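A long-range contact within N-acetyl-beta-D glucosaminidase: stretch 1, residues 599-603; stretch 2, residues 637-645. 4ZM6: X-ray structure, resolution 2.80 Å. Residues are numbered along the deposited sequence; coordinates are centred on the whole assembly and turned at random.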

# COMPACT_ATOMS: atom_id res chain seq x y z
N ALA A 599 -16.65 6.01 -10.65
CA ALA A 599 -15.76 5.71 -11.78
C ALA A 599 -14.82 6.88 -12.00
O ALA A 599 -15.15 8.02 -11.70
N THR A 600 -13.66 6.59 -12.60
CA THR A 600 -12.50 7.47 -12.51
C THR A 600 -11.43 7.08 -13.54
O THR A 600 -11.12 5.90 -13.71
N GLN A 601 -10.87 8.08 -14.21
CA GLN A 601 -9.76 7.86 -15.14
C GLN A 601 -8.81 9.06 -15.13
O GLN A 601 -9.19 10.15 -14.68
N ILE A 602 -7.58 8.85 -15.58
CA ILE A 602 -6.59 9.91 -15.67
C ILE A 602 -6.05 9.98 -17.10
O ILE A 602 -5.63 8.97 -17.65
N VAL A 603 -6.08 11.18 -17.67
CA VAL A 603 -5.68 11.41 -19.05
C VAL A 603 -4.66 12.54 -19.07
O VAL A 603 -4.72 13.46 -18.26
N GLU A 637 -8.73 11.88 -3.40
CA GLU A 637 -7.52 11.43 -2.71
C GLU A 637 -6.60 10.70 -3.67
O GLU A 637 -5.39 10.89 -3.64
N HIS A 638 -7.18 9.86 -4.53
CA HIS A 638 -6.40 9.16 -5.55
C HIS A 638 -5.77 10.15 -6.53
O HIS A 638 -4.57 10.11 -6.75
N PHE A 639 -6.59 11.03 -7.11
CA PHE A 639 -6.09 12.05 -8.02
C PHE A 639 -4.97 12.84 -7.36
O PHE A 639 -3.93 13.08 -7.97
N ARG A 640 -5.20 13.24 -6.12
CA ARG A 640 -4.25 14.05 -5.36
C ARG A 640 -2.88 13.38 -5.28
O ARG A 640 -1.87 14.02 -5.53
N GLU A 641 -2.86 12.09 -4.93
CA GLU A 641 -1.62 11.32 -4.84
C GLU A 641 -0.94 11.17 -6.19
O GLU A 641 0.28 11.18 -6.28
N GLN A 642 -1.75 11.03 -7.24
CA GLN A 642 -1.24 10.87 -8.60
C GLN A 642 -0.73 12.17 -9.22
O GLN A 642 -0.02 12.14 -10.22
N GLY A 643 -1.10 13.31 -8.64
CA GLY A 643 -0.72 14.60 -9.19
C GLY A 643 -1.63 15.03 -10.33
O GLY A 643 -1.24 15.84 -11.17
N ALA A 644 -2.84 14.48 -10.37
CA ALA A 644 -3.87 14.95 -11.29
C ALA A 644 -4.52 16.18 -10.67
O ALA A 644 -5.57 16.08 -10.02
N ASP A 645 -3.89 17.33 -10.87
CA ASP A 645 -4.32 18.58 -10.23
C ASP A 645 -5.42 19.33 -10.98
O ASP A 645 -6.07 20.20 -10.41

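Strand 599-603 lies beside helix 637-642 and the turn that follows it. The two run in nearly the same direction, 18° apart, with their axes 10.2 Å apart at closest approach. Side chains fill that gap, and no hydrogen bond crosses it. The side chains meet by van der Waals packing, with Ile602 against Phe639 and Ala644 as its apolar part.

Ile602 covers the most surface. Its CA-to-CB bond points toward the helix, with chi1 m and chi2 t. With chi2 t, CD1 lies close to His638 and Gln642. Ile602 CD1 lies 3.7 Å from CE1 of His638 and 3.8 Å from CG of Gln642. CG1 of Ile602 meets the edge of the Phe639 ring, 4.0 Å from CE1, and sits 4.4 Å from CB of Ala644. Ile602 and Ala644 also form the closest backbone register, with their CA atoms 7.2 Å apart.

Phe639 comes next. Its CA-to-CB bond points sideways, but chi1 is m and the end of the ring comes nearer the strand. There it spans three consecutive strand residues. Phe639 CZ is 3.7 Å from OG1 of Thr600, and Phe639 CE1 is 3.8 Å from the backbone O of Gln601, besides its contact with Ile602.

Thr600 also points toward the helix. Its chi1 of -95° lies between wells. Thr600 OG1 makes a weak hydrogen bond of 3.1 Å to O of Ala599, within its own strand. Thr600 CG2 approaches ND1 of His638 at 4.0 Å. The CA-to-CB bond of His638 points toward the strand, chi1 is t, and its ring contacts Thr600 and Ile602.

Gln601 points away from the helix, as expected from strand alternation. Its side-chain OE1 and NE2 are hydrogen-bonded elsewhere in the structure. After the helix, Gly643 adopts positive phi in a Schellman motif. Ala644 N bonds back to Phe639 O at 3.0 Å, and the Ala644 methyl points toward the strand.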

# COMPACT_ATOMS: atom_id res chain seq x y z
CB ALA A 599 -16.56 5.45 -13.03
CB THR A 600 -11.91 7.41 -11.08
OG1 THR A 600 -12.44 8.49 -10.31
CG2 THR A 600 -10.39 7.51 -11.07
CB GLN A 601 -10.27 7.56 -16.56
CG GLN A 601 -10.75 8.74 -17.41
CD GLN A 601 -10.84 8.38 -18.89
OE1 GLN A 601 -10.58 7.25 -19.30
NE2 GLN A 601 -11.21 9.36 -19.71
CB ILE A 602 -5.43 9.70 -14.67
CG1 ILE A 602 -5.91 9.94 -13.25
CG2 ILE A 602 -4.27 10.65 -14.98
CD1 ILE A 602 -4.93 9.49 -12.18
CB VAL A 603 -6.90 11.79 -19.92
CG1 VAL A 603 -6.48 12.41 -21.24
CG2 VAL A 603 -7.76 10.56 -20.16
CB GLU A 637 -7.86 10.54 -1.50
CG GLU A 637 -8.36 11.32 -0.29
CD GLU A 637 -9.29 10.51 0.60
OE1 GLU A 637 -9.13 9.26 0.66
OE2 GLU A 637 -10.17 11.13 1.24
CB HIS A 638 -7.26 8.15 -6.31
CG HIS A 638 -6.57 7.58 -7.51
ND1 HIS A 638 -7.07 7.70 -8.79
CD2 HIS A 638 -5.37 6.95 -7.64
CE1 HIS A 638 -6.24 7.14 -9.64
NE2 HIS A 638 -5.20 6.68 -8.97
CB PHE A 639 -7.19 13.04 -8.39
CG PHE A 639 -8.29 12.46 -9.24
CD1 PHE A 639 -8.02 11.56 -10.26
CD2 PHE A 639 -9.60 12.88 -9.05
CE1 PHE A 639 -9.05 11.05 -11.04
CE2 PHE A 639 -10.63 12.37 -9.82
CZ PHE A 639 -10.35 11.46 -10.82
CB ARG A 640 -4.82 14.31 -3.96
CG ARG A 640 -3.99 15.24 -3.09
CD ARG A 640 -4.69 15.53 -1.78
NE ARG A 640 -6.01 16.15 -1.97
CZ ARG A 640 -7.18 15.65 -1.57
NH1 ARG A 640 -7.27 14.48 -0.94
NH2 ARG A 640 -8.29 16.33 -1.80
CB GLU A 641 -1.88 9.93 -4.26
CG GLU A 641 -2.28 9.92 -2.79
CD GLU A 641 -2.87 8.58 -2.36
OE1 GLU A 641 -4.04 8.30 -2.69
OE2 GLU A 641 -2.15 7.81 -1.69
CB GLN A 642 -2.32 10.28 -9.52
CG GLN A 642 -2.69 8.85 -9.20
CD GLN A 642 -1.48 7.94 -9.21
OE1 GLN A 642 -0.79 7.83 -10.22
NE2 GLN A 642 -1.22 7.28 -8.09
CB ALA A 644 -4.90 13.86 -11.54
CB ASP A 645 -3.12 19.50 -9.98
CG ASP A 645 -2.07 18.87 -9.08
OD1 ASP A 645 -2.41 17.99 -8.26
OD2 ASP A 645 -0.88 19.27 -9.18